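Local atomic coordinates of putative transcriptional regulator TRANSCRIPTION REGULATOR protein (Rhizobium meliloti, PDB entry 5NLA), a protein that activates transcription as an AraC-like regulator that binds c-di-GMP by a PilZ-like mechanism to control extracellular polysaccharide production, probably through sequence-specific DNA binding. Residues D122-G127 with D180-L185; I169-P174 with D229-C234; E289-G292 with N296-R299. All coordinates share one frame; numbering follows the deposited sequence.

Contact 1 (D122-G127 with D180-L185)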
ATOM      1  N   ASP A 122      -3.138   3.548  -4.588  1.00 63.60           N
ATOM      2  CA  ASP A 122      -2.384   4.617  -3.922  1.00 63.92           C
ATOM      3  C   ASP A 122      -2.378   4.462  -2.399  1.00 65.25           C
ATOM      4  O   ASP A 122      -2.243   5.444  -1.649  1.00 70.84           O
ATOM      5  CB  ASP A 122      -2.967   5.968  -4.306  1.00 65.26           C
ATOM      6  CG  ASP A 122      -4.424   6.110  -3.913  1.00 66.91           C
ATOM      7  OD1 ASP A 122      -5.058   5.106  -3.515  1.00 67.12           O
ATOM      8  OD2 ASP A 122      -4.936   7.238  -4.021  1.00 68.86           O
ATOM      9  N   HIS A 123      -2.476   3.223  -1.944  1.00 62.93           N
ATOM     10  CA  HIS A 123      -2.561   2.945  -0.530  1.00 64.00           C
ATOM     11  C   HIS A 123      -1.288   3.452   0.153  1.00 63.53           C
ATOM     12  O   HIS A 123      -0.252   3.621  -0.494  1.00 63.34           O
ATOM     13  CB  HIS A 123      -2.711   1.432  -0.278  1.00 64.56           C
ATOM     14  CG  HIS A 123      -4.005   0.847  -0.759  1.00 65.36           C
ATOM     15  ND1 HIS A 123      -4.375   0.839  -2.085  1.00 65.46           N
ATOM     16  CD2 HIS A 123      -5.004   0.222  -0.089  1.00 67.95           C
ATOM     17  CE1 HIS A 123      -5.556   0.260  -2.209  1.00 67.53           C
ATOM     18  NE2 HIS A 123      -5.957  -0.133  -1.014  1.00 67.80           N
ATOM     19  N   TRP A 124      -1.388   3.716   1.452  1.00 63.73           N
ATOM     20  CA  TRP A 124      -0.214   3.902   2.297  1.00 62.34           C
ATOM     21  C   TRP A 124       0.236   2.497   2.688  1.00 62.02           C
ATOM     22  O   TRP A 124      -0.539   1.712   3.231  1.00 64.62           O
ATOM     23  CB  TRP A 124      -0.565   4.704   3.542  1.00 64.22           C
ATOM     24  CG  TRP A 124      -1.309   5.969   3.264  1.00 64.59           C
ATOM     25  CD1 TRP A 124      -2.645   6.155   3.356  1.00 65.87           C
ATOM     26  CD2 TRP A 124      -0.754   7.222   2.851  1.00 64.41           C
ATOM     27  NE1 TRP A 124      -2.963   7.446   3.020  1.00 67.53           N
ATOM     28  CE2 TRP A 124      -1.819   8.121   2.706  1.00 65.22           C
ATOM     29  CE3 TRP A 124       0.544   7.667   2.580  1.00 65.11           C
ATOM     30  CZ2 TRP A 124      -1.639   9.437   2.315  1.00 66.69           C
ATOM     31  CZ3 TRP A 124       0.727   8.977   2.178  1.00 66.36           C
ATOM     32  CH2 TRP A 124      -0.362   9.850   2.057  1.00 67.47           C
ATOM     33  N   ASN A 125       1.476   2.167   2.374  1.00 60.59           N
ATOM     34  CA  ASN A 125       2.015   0.841   2.642  1.00 59.36           C
ATOM     35  C   ASN A 125       2.957   0.952   3.833  1.00 59.32           C
ATOM     36  O   ASN A 125       3.891   1.765   3.837  1.00 58.50           O
ATOM     37  CB  ASN A 125       2.761   0.334   1.399  1.00 57.94           C
ATOM     38  CG  ASN A 125       2.988  -1.181   1.381  1.00 56.22           C
ATOM     39  OD1 ASN A 125       3.798  -1.655   0.591  1.00 58.73           O
ATOM     40  ND2 ASN A 125       2.282  -1.934   2.211  1.00 54.84           N
ATOM     41  N   VAL A 126       2.677   0.164   4.857  1.00 59.19           N
ATOM     42  CA  VAL A 126       3.603  -0.014   5.970  1.00 60.44           C
ATOM     43  C   VAL A 126       3.902  -1.489   6.071  1.00 59.55           C
ATOM     44  O   VAL A 126       2.983  -2.308   6.028  1.00 60.71           O
ATOM     45  CB  VAL A 126       2.995   0.504   7.268  1.00 63.12           C
ATOM     46  CG1 VAL A 126       3.730  -0.047   8.480  1.00 65.34           C
ATOM     47  CG2 VAL A 126       3.022   2.024   7.254  1.00 63.85           C
ATOM     48  N   GLY A 127       5.178  -1.833   6.181  1.00 59.06           N
ATOM     49  CA  GLY A 127       5.588  -3.237   6.168  1.00 59.17           C
ATOM     50  C   GLY A 127       6.642  -3.524   7.207  1.00 60.49           C
ATOM     51  O   GLY A 127       7.652  -2.832   7.258  1.00 59.53           O
ATOM     52  N   ASP A 180      -5.690  13.009   6.437  1.00 89.93           N
ATOM     53  CA  ASP A 180      -5.547  14.126   7.380  1.00 96.76           C
ATOM     54  C   ASP A 180      -4.090  14.495   7.665  1.00 98.77           C
ATOM     55  O   ASP A 180      -3.767  15.680   7.730  1.00103.49           O
ATOM     56  CB  ASP A 180      -6.282  13.843   8.703  1.00100.18           C
ATOM     57  CG  ASP A 180      -7.797  14.041   8.604  1.00103.97           C
ATOM     58  OD1 ASP A 180      -8.301  14.512   7.556  1.00101.29           O
ATOM     59  OD2 ASP A 180      -8.488  13.733   9.603  1.00108.72           O
ATOM     60  N   ASP A 181      -3.213  13.500   7.815  1.00 98.20           N
ATOM     61  CA  ASP A 181      -1.787  13.767   8.062  1.00 98.96           C
ATOM     62  C   ASP A 181      -0.929  13.569   6.796  1.00 95.65           C
ATOM     63  O   ASP A 181       0.232  13.181   6.878  1.00 96.76           O
ATOM     64  CB  ASP A 181      -1.285  12.924   9.248  1.00100.25           C
ATOM     65  CG  ASP A 181      -1.841  13.408  10.601  1.00107.53           C
ATOM     66  OD1 ASP A 181      -2.925  12.933  11.024  1.00109.12           O
ATOM     67  OD2 ASP A 181      -1.178  14.243  11.257  1.00112.82           O
ATOM     68  N   ALA A 182      -1.486  13.899   5.629  1.00 94.28           N
ATOM     69  CA  ALA A 182      -0.816  13.666   4.339  1.00 90.62           C
ATOM     70  C   ALA A 182       0.413  14.540   4.081  1.00 90.31           C
ATOM     71  O   ALA A 182       1.246  14.180   3.256  1.00 90.52           O
ATOM     72  CB  ALA A 182      -1.802  13.831   3.193  1.00 90.58           C
ATOM     73  N   GLY A 183       0.522  15.679   4.759  1.00 92.58           N
ATOM     74  CA  GLY A 183       1.650  16.587   4.565  1.00 95.07           C
ATOM     75  C   GLY A 183       2.943  15.969   5.052  1.00 96.02           C
ATOM     76  O   GLY A 183       3.931  15.899   4.311  1.00 96.54           O
ATOM     77  N   LYS A 184       2.924  15.512   6.302  1.00 96.63           N
ATOM     78  CA  LYS A 184       4.051  14.788   6.886  1.00 95.54           C
ATOM     79  C   LYS A 184       4.325  13.464   6.171  1.00 90.55           C
ATOM     80  O   LYS A 184       5.480  13.092   5.985  1.00 91.99           O
ATOM     81  CB  LYS A 184       3.830  14.555   8.387  1.00 98.07           C
ATOM     82  CG  LYS A 184       3.936  15.828   9.219  1.00104.49           C
ATOM     83  CD  LYS A 184       4.500  15.563  10.611  1.00109.24           C
ATOM     84  CE  LYS A 184       4.999  16.840  11.280  1.00114.76           C
ATOM     85  NZ  LYS A 184       5.699  16.571  12.572  1.00116.87           N
ATOM     86  N   LEU A 185       3.268  12.769   5.766  1.00 86.67           N
ATOM     87  CA  LEU A 185       3.403  11.476   5.090  1.00 84.70           C
ATOM     88  C   LEU A 185       4.070  11.552   3.704  1.00 83.71           C
ATOM     89  O   LEU A 185       4.757  10.621   3.305  1.00 81.23           O
ATOM     90  CB  LEU A 185       2.038  10.780   4.978  1.00 84.61           C
ATOM     91  CG  LEU A 185       1.552   9.912   6.149  1.00 85.97           C
ATOM     92  CD1 LEU A 185       1.961  10.449   7.513  1.00 89.73           C
ATOM     93  CD2 LEU A 185       0.046   9.718   6.086  1.00 86.26           C
TER
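The indole of Trp124 presents one face to Leu185, whose CD2 methyl stands over the six-membered ring. CD2 lies 3.9 Å from the centroid of that ring and only 3° off its normal, a CH-pi contact with the methyl placed squarely above the pi cloud. Toward the rim of the same ring the leucine stem takes over, its CB coming to 3.6 Å from Trp124 CZ3. The two side chains cross at about a right angle, and leucine suits this position because its CB packs at the CZ3 corner while one methyl of its gamma branch, CD2, stands over the ring. Ala182 adds a lighter touch: its CB sits obliquely to the indole, 4.4 Å from Trp124 CH2, and the short methyl of alanine lets the first helical turn lie near the ring. NE1, in the five-membered ring, gives its hydrogen to the carbonyl oxygen of Tyr175, so a buried N-H is satisfied while the hydrocarbon part of the indole packs. The first torsion (chi1 -50°) sets CG of Trp124 anti to its carbonyl carbon, and the ring is thereby carried out from the strand to meet the helix. On the helix side, Ala182 and Leu185 are three residues apart and come round to the same flank within the first turn, which is closed by the 3.3 Å bond from Leu185 N to Asp181 O.

Trp124 belongs to strand 124-129, which runs antiparallel between strands 166-173 and 150-154 in a seven-stranded sheet. Its ring also meets that of Tyr175, with planes about 25° apart, and touches Phe152 and Leu178. Leu185 rests on the same Phe152 and Leu178, so helix 182-187 is packed against the sheet alongside helix 175-178.

Contact 2 (I169-P174 with D229-C234)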
ATOM      1  N   ILE A 169       4.983  -8.735   7.514  1.00 65.03           N
ATOM      2  CA  ILE A 169       3.569  -8.430   7.662  1.00 67.34           C
ATOM      3  C   ILE A 169       3.358  -6.996   7.139  1.00 65.59           C
ATOM      4  O   ILE A 169       4.054  -6.057   7.548  1.00 63.83           O
ATOM      5  CB  ILE A 169       3.064  -8.698   9.104  1.00 70.33           C
ATOM      6  CG1 ILE A 169       1.539  -8.517   9.185  1.00 73.06           C
ATOM      7  CG2 ILE A 169       3.779  -7.828  10.128  1.00 71.40           C
ATOM      8  CD1 ILE A 169       0.883  -9.333  10.283  1.00 75.08           C
ATOM      9  N   LEU A 170       2.440  -6.865   6.180  1.00 65.68           N
ATOM     10  CA  LEU A 170       2.234  -5.625   5.421  1.00 66.57           C
ATOM     11  C   LEU A 170       0.831  -5.046   5.652  1.00 65.71           C
ATOM     12  O   LEU A 170      -0.162  -5.760   5.520  1.00 66.42           O
ATOM     13  CB  LEU A 170       2.385  -5.904   3.927  1.00 68.52           C
ATOM     14  CG  LEU A 170       3.720  -6.356   3.319  1.00 69.52           C
ATOM     15  CD1 LEU A 170       3.512  -6.595   1.826  1.00 70.25           C
ATOM     16  CD2 LEU A 170       4.830  -5.337   3.542  1.00 68.93           C
ATOM     17  N   LEU A 171       0.766  -3.755   5.980  1.00 63.64           N
ATOM     18  CA  LEU A 171      -0.494  -2.997   6.057  1.00 63.52           C
ATOM     19  C   LEU A 171      -0.658  -2.135   4.804  1.00 61.48           C
ATOM     20  O   LEU A 171       0.246  -1.371   4.434  1.00 59.56           O
ATOM     21  CB  LEU A 171      -0.495  -2.058   7.269  1.00 64.68           C
ATOM     22  CG  LEU A 171      -0.151  -2.628   8.641  1.00 66.04           C
ATOM     23  CD1 LEU A 171      -0.070  -1.515   9.675  1.00 67.64           C
ATOM     24  CD2 LEU A 171      -1.174  -3.669   9.048  1.00 66.60           C
ATOM     25  N   PHE A 172      -1.807  -2.264   4.155  1.00 61.33           N
ATOM     26  CA  PHE A 172      -2.173  -1.388   3.053  1.00 61.28           C
ATOM     27  C   PHE A 172      -3.405  -0.622   3.520  1.00 61.55           C
ATOM     28  O   PHE A 172      -4.441  -1.215   3.787  1.00 60.81           O
ATOM     29  CB  PHE A 172      -2.501  -2.184   1.800  1.00 61.64           C
ATOM     30  CG  PHE A 172      -1.335  -2.939   1.213  1.00 61.42           C
ATOM     31  CD1 PHE A 172      -0.455  -2.314   0.337  1.00 60.38           C
ATOM     32  CD2 PHE A 172      -1.160  -4.312   1.471  1.00 62.77           C
ATOM     33  CE1 PHE A 172       0.610  -3.015  -0.231  1.00 60.82           C
ATOM     34  CE2 PHE A 172      -0.106  -5.023   0.895  1.00 62.04           C
ATOM     35  CZ  PHE A 172       0.783  -4.374   0.046  1.00 60.89           C
ATOM     36  N   MET A 173      -3.264   0.696   3.634  1.00 62.37           N
ATOM     37  CA  MET A 173      -4.302   1.575   4.178  1.00 65.16           C
ATOM     38  C   MET A 173      -4.793   2.488   3.038  1.00 67.57           C
ATOM     39  O   MET A 173      -3.968   3.137   2.379  1.00 68.89           O
ATOM     40  CB  MET A 173      -3.725   2.412   5.335  1.00 63.89           C
ATOM     41  CG  MET A 173      -3.478   1.626   6.634  1.00 63.50           C
ATOM     42  SD  MET A 173      -2.312   2.348   7.815  1.00 58.87           S
ATOM     43  CE  MET A 173      -0.863   2.258   6.792  1.00 58.45           C
ATOM     44  N   PRO A 174      -6.123   2.536   2.784  1.00 69.01           N
ATOM     45  CA  PRO A 174      -6.622   3.377   1.685  1.00 69.38           C
ATOM     46  C   PRO A 174      -6.360   4.861   1.926  1.00 70.54           C
ATOM     47  O   PRO A 174      -6.412   5.299   3.074  1.00 71.41           O
ATOM     48  CB  PRO A 174      -8.127   3.108   1.674  1.00 71.16           C
ATOM     49  CG  PRO A 174      -8.347   1.922   2.536  1.00 71.25           C
ATOM     50  CD  PRO A 174      -7.223   1.871   3.504  1.00 70.47           C
ATOM     51  N   ASP A 229      -3.488   5.602  14.314  1.00 82.86           N
ATOM     52  CA  ASP A 229      -2.809   6.480  15.265  1.00 84.73           C
ATOM     53  C   ASP A 229      -1.339   6.076  15.460  1.00 82.63           C
ATOM     54  O   ASP A 229      -0.441   6.916  15.334  1.00 82.81           O
ATOM     55  CB  ASP A 229      -3.569   6.539  16.606  1.00 88.79           C
ATOM     56  CG  ASP A 229      -4.913   7.283  16.493  1.00 91.94           C
ATOM     57  OD1 ASP A 229      -5.317   7.667  15.365  1.00 89.76           O
ATOM     58  OD2 ASP A 229      -5.570   7.489  17.536  1.00 95.62           O
ATOM     59  N   MET A 230      -1.101   4.791  15.733  1.00 79.57           N
ATOM     60  CA  MET A 230       0.257   4.253  15.820  1.00 76.20           C
ATOM     61  C   MET A 230       1.099   4.589  14.569  1.00 75.31           C
ATOM     62  O   MET A 230       2.253   5.021  14.695  1.00 76.02           O
ATOM     63  CB  MET A 230       0.235   2.730  16.028  1.00 72.45           C
ATOM     64  CG  MET A 230      -0.095   2.274  17.431  1.00 73.01           C
ATOM     65  SD  MET A 230      -0.235   0.488  17.560  1.00 68.59           S
ATOM     66  CE  MET A 230      -0.756   0.362  19.255  1.00 76.25           C
ATOM     67  N   VAL A 231       0.529   4.406  13.378  1.00 74.60           N
ATOM     68  CA  VAL A 231       1.271   4.652  12.138  1.00 74.87           C
ATOM     69  C   VAL A 231       1.646   6.121  12.019  1.00 78.41           C
ATOM     70  O   VAL A 231       2.817   6.466  11.859  1.00 81.65           O
ATOM     71  CB  VAL A 231       0.484   4.209  10.883  1.00 73.46           C
ATOM     72  CG1 VAL A 231       1.039   4.848   9.613  1.00 72.28           C
ATOM     73  CG2 VAL A 231       0.512   2.688  10.749  1.00 72.75           C
ATOM     74  N   VAL A 232       0.646   6.979  12.097  1.00 80.42           N
ATOM     75  CA  VAL A 232       0.864   8.409  11.943  1.00 82.59           C
ATOM     76  C   VAL A 232       1.830   8.972  13.020  1.00 83.02           C
ATOM     77  O   VAL A 232       2.622   9.880  12.737  1.00 80.71           O
ATOM     78  CB  VAL A 232      -0.500   9.155  11.870  1.00 86.84           C
ATOM     79  CG1 VAL A 232      -1.191   9.232  13.224  1.00 90.43           C
ATOM     80  CG2 VAL A 232      -0.328  10.541  11.292  1.00 88.83           C
ATOM     81  N   ALA A 233       1.782   8.407  14.230  1.00 84.13           N
ATOM     82  CA  ALA A 233       2.765   8.706  15.290  1.00 86.17           C
ATOM     83  C   ALA A 233       4.199   8.272  14.943  1.00 85.32           C
ATOM     84  O   ALA A 233       5.143   9.012  15.206  1.00 86.79           O
ATOM     85  CB  ALA A 233       2.339   8.069  16.606  1.00 87.63           C
ATOM     86  N   CYS A 234       4.366   7.084  14.370  1.00 83.39           N
ATOM     87  CA  CYS A 234       5.691   6.644  13.918  1.00 85.29           C
ATOM     88  C   CYS A 234       6.324   7.567  12.882  1.00 87.40           C
ATOM     89  O   CYS A 234       7.537   7.796  12.916  1.00 89.38           O
ATOM     90  CB  CYS A 234       5.640   5.239  13.327  1.00 83.81           C
ATOM     91  SG  CYS A 234       5.301   3.938  14.519  1.00 84.65           S
TER
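Met173 and Val231 reach toward each other tip to tip where helix 220-234 packs on one face of the seven-stranded antiparallel sheet, an alpha-on-beta layer built from hydrocarbon and sulfur. Met173 leaves strand 166-173 with its CB pointing toward the helix but still 6.9 Å from Val231 CG2. Met173 CG, set anti to the carbonyl carbon (chi1 -73°), narrows the gap to 5.8 Å from Val231 CG2. Met173 SD makes the contact proper, 4.1 Å from Val231 CG2. The chain then bends at chi3 (-64°), and Met173 CE, instead of running straight on, stays beside the valine, 4.2 Å from Val231 CG2. A long, flexible and unbranched side chain suits a position where the backbones stand well apart. Val231 suits the helix side, because its beta branch projects a methyl without further length and its stiff stem fixes where that methyl goes.

Around this pair, Met173 also lies on Trp124 and Val126 of the adjoining strand, and on Leu97 of strand 97-104, the neighbour of 166-173 on its other side. Two residues back along the strand, Leu171 faces the helix as well, its CD1 lying 4.4 Å from Val231 CG2.

Contact 3 (E289-G292 with N296-R299)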
ATOM      1  N   GLU A 289     -13.354   3.380 -11.959  1.00 86.87           N
ATOM      2  CA  GLU A 289     -14.286   2.292 -12.331  1.00 93.98           C
ATOM      3  C   GLU A 289     -14.279   1.104 -11.337  1.00 95.23           C
ATOM      4  O   GLU A 289     -15.304   0.448 -11.161  1.00 99.99           O
ATOM      5  CB  GLU A 289     -14.053   1.831 -13.791  1.00 97.44           C
ATOM      6  CG  GLU A 289     -14.932   0.687 -14.315  1.00102.36           C
ATOM      7  CD  GLU A 289     -16.429   0.996 -14.329  1.00111.14           C
ATOM      8  OE1 GLU A 289     -17.029   1.214 -13.250  1.00115.10           O
ATOM      9  OE2 GLU A 289     -17.030   0.995 -15.430  1.00119.07           O
ATOM     10  N   PRO A 290     -13.135   0.814 -10.697  1.00 94.05           N
ATOM     11  CA  PRO A 290     -13.134  -0.132  -9.578  1.00 94.41           C
ATOM     12  C   PRO A 290     -14.021   0.231  -8.382  1.00 95.54           C
ATOM     13  O   PRO A 290     -14.581  -0.670  -7.760  1.00101.56           O
ATOM     14  CB  PRO A 290     -11.670  -0.143  -9.153  1.00 93.81           C
ATOM     15  CG  PRO A 290     -10.942   0.030 -10.442  1.00 93.92           C
ATOM     16  CD  PRO A 290     -11.764   1.042 -11.193  1.00 95.10           C
ATOM     17  N   SER A 291     -14.146   1.517  -8.065  1.00 93.93           N
ATOM     18  CA  SER A 291     -14.941   1.972  -6.916  1.00 94.02           C
ATOM     19  C   SER A 291     -16.227   2.713  -7.321  1.00 96.63           C
ATOM     20  O   SER A 291     -16.611   3.701  -6.689  1.00 99.37           O
ATOM     21  CB  SER A 291     -14.071   2.857  -6.016  1.00 92.99           C
ATOM     22  OG  SER A 291     -13.782   4.102  -6.633  1.00 92.58           O
ATOM     23  N   GLY A 292     -16.883   2.248  -8.380  1.00 96.79           N
ATOM     24  CA  GLY A 292     -18.198   2.759  -8.764  1.00100.24           C
ATOM     25  C   GLY A 292     -18.265   4.063  -9.547  1.00100.45           C
ATOM     26  O   GLY A 292     -19.347   4.425 -10.014  1.00101.27           O
ATOM     27  N   ASN A 296     -19.852   8.640  -7.653  1.00 99.18           N
ATOM     28  CA  ASN A 296     -20.187   7.697  -6.589  1.00 98.93           C
ATOM     29  C   ASN A 296     -19.233   7.841  -5.398  1.00 95.25           C
ATOM     30  O   ASN A 296     -19.652   7.811  -4.242  1.00 95.12           O
ATOM     31  CB  ASN A 296     -20.142   6.269  -7.132  1.00100.25           C
ATOM     32  CG  ASN A 296     -20.691   5.250  -6.152  1.00103.51           C
ATOM     33  OD1 ASN A 296     -19.959   4.366  -5.672  1.00102.52           O
ATOM     34  ND2 ASN A 296     -21.989   5.364  -5.843  1.00105.40           N
ATOM     35  N   TYR A 297     -17.953   8.015  -5.703  1.00 92.70           N
ATOM     36  CA  TYR A 297     -16.908   8.168  -4.698  1.00 90.27           C
ATOM     37  C   TYR A 297     -17.027   9.464  -3.895  1.00 92.96           C
ATOM     38  O   TYR A 297     -16.863   9.451  -2.675  1.00 92.45           O
ATOM     39  CB  TYR A 297     -15.541   8.113  -5.378  1.00 86.11           C
ATOM     40  CG  TYR A 297     -14.371   8.194  -4.427  1.00 84.34           C
ATOM     41  CD1 TYR A 297     -13.918   7.059  -3.743  1.00 82.49           C
ATOM     42  CD2 TYR A 297     -13.701   9.401  -4.218  1.00 84.50           C
ATOM     43  CE1 TYR A 297     -12.834   7.131  -2.875  1.00 80.60           C
ATOM     44  CE2 TYR A 297     -12.619   9.484  -3.351  1.00 83.03           C
ATOM     45  CZ  TYR A 297     -12.191   8.348  -2.682  1.00 80.51           C
ATOM     46  OH  TYR A 297     -11.126   8.442  -1.824  1.00 77.64           O
ATOM     47  N   ILE A 298     -17.273  10.578  -4.583  1.00 96.18           N
ATOM     48  CA  ILE A 298     -17.419  11.881  -3.920  1.00101.50           C
ATOM     49  C   ILE A 298     -18.650  11.888  -2.998  1.00107.73           C
ATOM     50  O   ILE A 298     -18.596  12.439  -1.894  1.00110.78           O
ATOM     51  CB  ILE A 298     -17.471  13.052  -4.945  1.00102.74           C
ATOM     52  CG1 ILE A 298     -16.092  13.235  -5.597  1.00100.55           C
ATOM     53  CG2 ILE A 298     -17.909  14.363  -4.285  1.00104.73           C
ATOM     54  CD1 ILE A 298     -16.096  14.085  -6.853  1.00101.50           C
ATOM     55  N   ARG A 299     -19.741  11.276  -3.454  1.00111.99           N
ATOM     56  CA  ARG A 299     -20.952  11.126  -2.644  1.00117.05           C
ATOM     57  C   ARG A 299     -20.685  10.291  -1.388  1.00116.14           C
ATOM     58  O   ARG A 299     -21.070  10.695  -0.296  1.00118.77           O
ATOM     59  CB  ARG A 299     -22.117  10.546  -3.472  1.00120.61           C
ATOM     60  CG  ARG A 299     -23.000  11.594  -4.155  1.00125.79           C
ATOM     61  CD  ARG A 299     -22.239  12.601  -5.022  1.00125.30           C
ATOM     62  NE  ARG A 299     -23.103  13.706  -5.471  1.00129.69           N
ATOM     63  CZ  ARG A 299     -23.712  13.809  -6.662  1.00131.35           C
ATOM     64  NH1 ARG A 299     -23.585  12.872  -7.607  1.00128.61           N
ATOM     65  NH2 ARG A 299     -24.467  14.881  -6.918  1.00135.27           N
TER
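Gly292 and Ser291, at the end of a type I beta turn, meet Asn296 and Tyr297 in the first turn of helix 294-306, in the helix-turn-helix region that marks AraC-family regulators. The contact is a surface one and is made chiefly by the backbone of the turn. Gly292 O comes to 3.5 Å from Asn296 CB, packing against the side-chain stem and not against its amide. The amide oxygen OD1 of Asn296 turns back over the turn, 3.6 Å from Ser291 O and 3.9 Å from Gly292 CA. As modelled, the first of these approaches brings two oxygens together, and no hydrogen bond is assigned. Asn296 reaches the turn because its CG is anti to the backbone N (chi1 -171°).

Gly292 has a positive phi of 81°, an easy conformation for a residue without CB, and the bare CA allows OD1 to lie close by. Two residues before it, Pro290 occupies the second position of the turn, where its ring-restricted phi is just what a type I turn requires. A compact polar residue such as Ser291 suits the partly exposed corner between turn and helix.

Farther out, the aromatic ring of Tyr297 is flanked by two others, which probably fix its place: it meets the His256 ring with planes about 25° apart, and packs edge-to-face with Phe288, the last residue of helix 281-288. The turn thus lies between two helices whose aromatic residues already touch. Against this ring the serine hydroxyl comes obliquely, Ser291 OG lying 4.1 Å from Tyr297 CD1.

Contacts 1 and 2 are buried and serve the same sheet: strands 124-129 and 166-173 are neighbours in it, joined by backbone pairing between Val126 and Leu171 and between Trp124 and Met173. Their segments alternate along the chain, and both bring a helix onto the sheet through apolar side chains, one with an aromatic face, the other with thioether and methyl groups. Contact 3 follows later in the sequence, at the surface, its centre about 21 and 24 Å from the other two centres, and consists mainly of polar and backbone atoms. His256 stands between the regions, hydrogen-bonded to Asp122 of contact 1 and meeting the ring of Tyr297 in contact 3.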